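Local coordinates for acyl-CoA thioesterase II TesB2 (Mycobacterium marinum, PDB 3U0A), which hydrolyses acyl-CoA thioesters, probably fatty acyl-CoAs, releasing the acid and coenzyme A, as an acyl-CoA thioesterase of the C/M/P thioester hydrolase family, at the interface of chains A and B. Numbering follows the deposited sequence. Chains: chain A/B, Acyl-CoA thioesterase II TesB2.

The interface of chains A and B. Residues chain A 243-247; chain B 117-120, 229.
A:Ala246 and B:His119 pair through their backbones as an antiparallel beta bridge, joining strand 237-247 of chain A to the short strand 119-120 of chain B. The evidence is reciprocal: A:Ala246 N donates to B:His119 O at 3.1 Å with 163° at the hydrogen, and B:His119 N returns a bond to A:Ala246 O at 3.1 Å. A:Ser245 and B:Gln120 continue the ladder as a second bridge. Beyond the bridges, A:Gly247 N lies near B:Ile117 O, but its N-H points elsewhere and no hydrogen bond forms.

The imidazole of B:His119 adds side-chain contacts to this backbone pairing. Its CG stands between the backbone N and the carbonyl carbon (chi1 60°), a torsion that swings the ring over toward chain A. There A:Ser243 OG meets the ring edge in plane, hydrogen-bonded to NE2 at 2.8 Å; which of the two donates cannot be decided. With the hydroxyl anti to its own backbone N, A:Ser243 turns OG to the ring edge.

Apolar contact is made on a ring face. The methyl CB of A:Ala246 sits 3.7 Å from the B:His119 ring centroid, a CH-pi contact displaced toward the rim near CE1. B:Ile117 adds its CD1 tip to the same methyl, at 3.8 Å.

A charged group completes the patch, B:Arg229 approaching A:Ser245 end-on and closing two guanidinium nitrogens on one hydroxyl oxygen. Since the arginine donates both bonds, A:Ser245 OG acts as a double acceptor here. The protein is a homotetramer, and this patch, with its two-fold twin, belongs to an interface that may contribute to that assembly. The arginine grip is slightly tilted: NH2 and NH1 lie 3.0 and 3.1 Å from A:Ser245 OG, which stands 17° out of the guanidinium plane, while B:Gln120 OE1 lies over the centre of one guanidinium face.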
loop_
_atom_site.group_PDB
_atom_site.type_symbol
_atom_site.label_atom_id
_atom_site.label_comp_id
_atom_site.label_asym_id
_atom_site.label_seq_id
_atom_site.Cartn_x
_atom_site.Cartn_y
_atom_site.Cartn_z
ATOM N N SER A 243 -3.648 -3.768 -13.372
ATOM C CA SER A 243 -4.698 -2.955 -12.820
ATOM C C SER A 243 -5.832 -3.890 -12.479
ATOM O O SER A 243 -6.632 -4.220 -13.329
ATOM C CB SER A 243 -5.156 -1.905 -13.820
ATOM O OG SER A 243 -6.131 -1.054 -13.240
ATOM N N PRO A 244 -5.895 -4.337 -11.215
ATOM C CA PRO A 244 -6.899 -5.336 -10.902
ATOM C C PRO A 244 -8.314 -4.780 -10.927
ATOM O O PRO A 244 -9.261 -5.548 -10.972
ATOM C CB PRO A 244 -6.503 -5.808 -9.512
ATOM C CG PRO A 244 -5.730 -4.702 -8.931
ATOM C CD PRO A 244 -5.034 -4.031 -10.057
ATOM N N SER A 245 -8.483 -3.470 -10.919
ATOM C CA SER A 245 -9.832 -2.910 -10.800
ATOM C C SER A 245 -9.851 -1.452 -11.163
ATOM O O SER A 245 -8.895 -0.764 -10.948
ATOM C CB SER A 245 -10.347 -3.106 -9.362
ATOM O OG SER A 245 -11.704 -2.803 -9.236
ATOM N N ALA A 246 -10.941 -0.996 -11.747
ATOM C CA ALA A 246 -11.218 0.425 -11.817
ATOM C C ALA A 246 -12.723 0.632 -11.716
ATOM O O ALA A 246 -13.479 -0.230 -12.117
ATOM C CB ALA A 246 -10.680 1.008 -13.100
ATOM N N GLY A 247 -13.129 1.807 -11.229
ATOM C CA GLY A 247 -14.530 2.146 -10.960
ATOM C C GLY A 247 -14.633 3.410 -10.120
ATOM O O GLY A 247 -13.669 3.829 -9.461
ATOM N N ILE B 117 -13.755 4.830 -15.725
ATOM C CA ILE B 117 -13.520 3.541 -16.402
ATOM C C ILE B 117 -13.836 2.378 -15.442
ATOM O O ILE B 117 -13.843 2.564 -14.198
ATOM C CB ILE B 117 -12.081 3.402 -16.967
ATOM C CG1 ILE B 117 -11.027 3.726 -15.901
ATOM C CG2 ILE B 117 -11.907 4.304 -18.171
ATOM C CD1 ILE B 117 -9.675 3.118 -16.148
ATOM N N SER B 118 -14.146 1.216 -16.032
ATOM C CA SER B 118 -14.573 0.042 -15.276
ATOM C C SER B 118 -13.851 -1.177 -15.696
ATOM O O SER B 118 -13.866 -1.486 -16.853
ATOM C CB SER B 118 -16.047 -0.261 -15.528
ATOM O OG SER B 118 -16.789 0.522 -14.671
ATOM N N HIS B 119 -13.266 -1.889 -14.763
ATOM C CA HIS B 119 -12.850 -3.240 -15.019
ATOM C C HIS B 119 -12.602 -3.985 -13.723
ATOM O O HIS B 119 -12.612 -3.400 -12.652
ATOM C CB HIS B 119 -11.631 -3.266 -15.957
ATOM C CG HIS B 119 -10.427 -2.544 -15.432
ATOM N ND1 HIS B 119 -9.950 -1.422 -16.008
ATOM C CD2 HIS B 119 -9.571 -2.836 -14.365
ATOM C CE1 HIS B 119 -8.853 -1.001 -15.334
ATOM N NE2 HIS B 119 -8.623 -1.862 -14.329
ATOM N N GLN B 120 -12.385 -5.296 -13.820
ATOM C CA GLN B 120 -12.146 -6.130 -12.649
ATOM C C GLN B 120 -11.475 -7.455 -12.979
ATOM O O GLN B 120 -11.939 -8.162 -13.852
ATOM C CB GLN B 120 -13.470 -6.419 -11.979
ATOM C CG GLN B 120 -13.269 -6.791 -10.547
ATOM C CD GLN B 120 -14.424 -7.568 -9.994
ATOM O OE1 GLN B 120 -15.342 -6.981 -9.439
ATOM N NE2 GLN B 120 -14.388 -8.896 -10.135
ATOM N N ARG B 229 -15.973 -1.714 -3.704
ATOM C CA ARG B 229 -17.357 -2.121 -3.971
ATOM C C ARG B 229 -18.090 -2.493 -2.689
ATOM O O ARG B 229 -17.457 -2.866 -1.681
ATOM C CB ARG B 229 -17.394 -3.323 -4.914
ATOM C CG ARG B 229 -17.039 -2.977 -6.330
ATOM C CD ARG B 229 -17.000 -4.186 -7.259
ATOM N NE ARG B 229 -16.338 -3.837 -8.525
ATOM C CZ ARG B 229 -15.010 -3.801 -8.741
ATOM N NH1 ARG B 229 -14.127 -4.115 -7.800
ATOM N NH2 ARG B 229 -14.553 -3.448 -9.928
#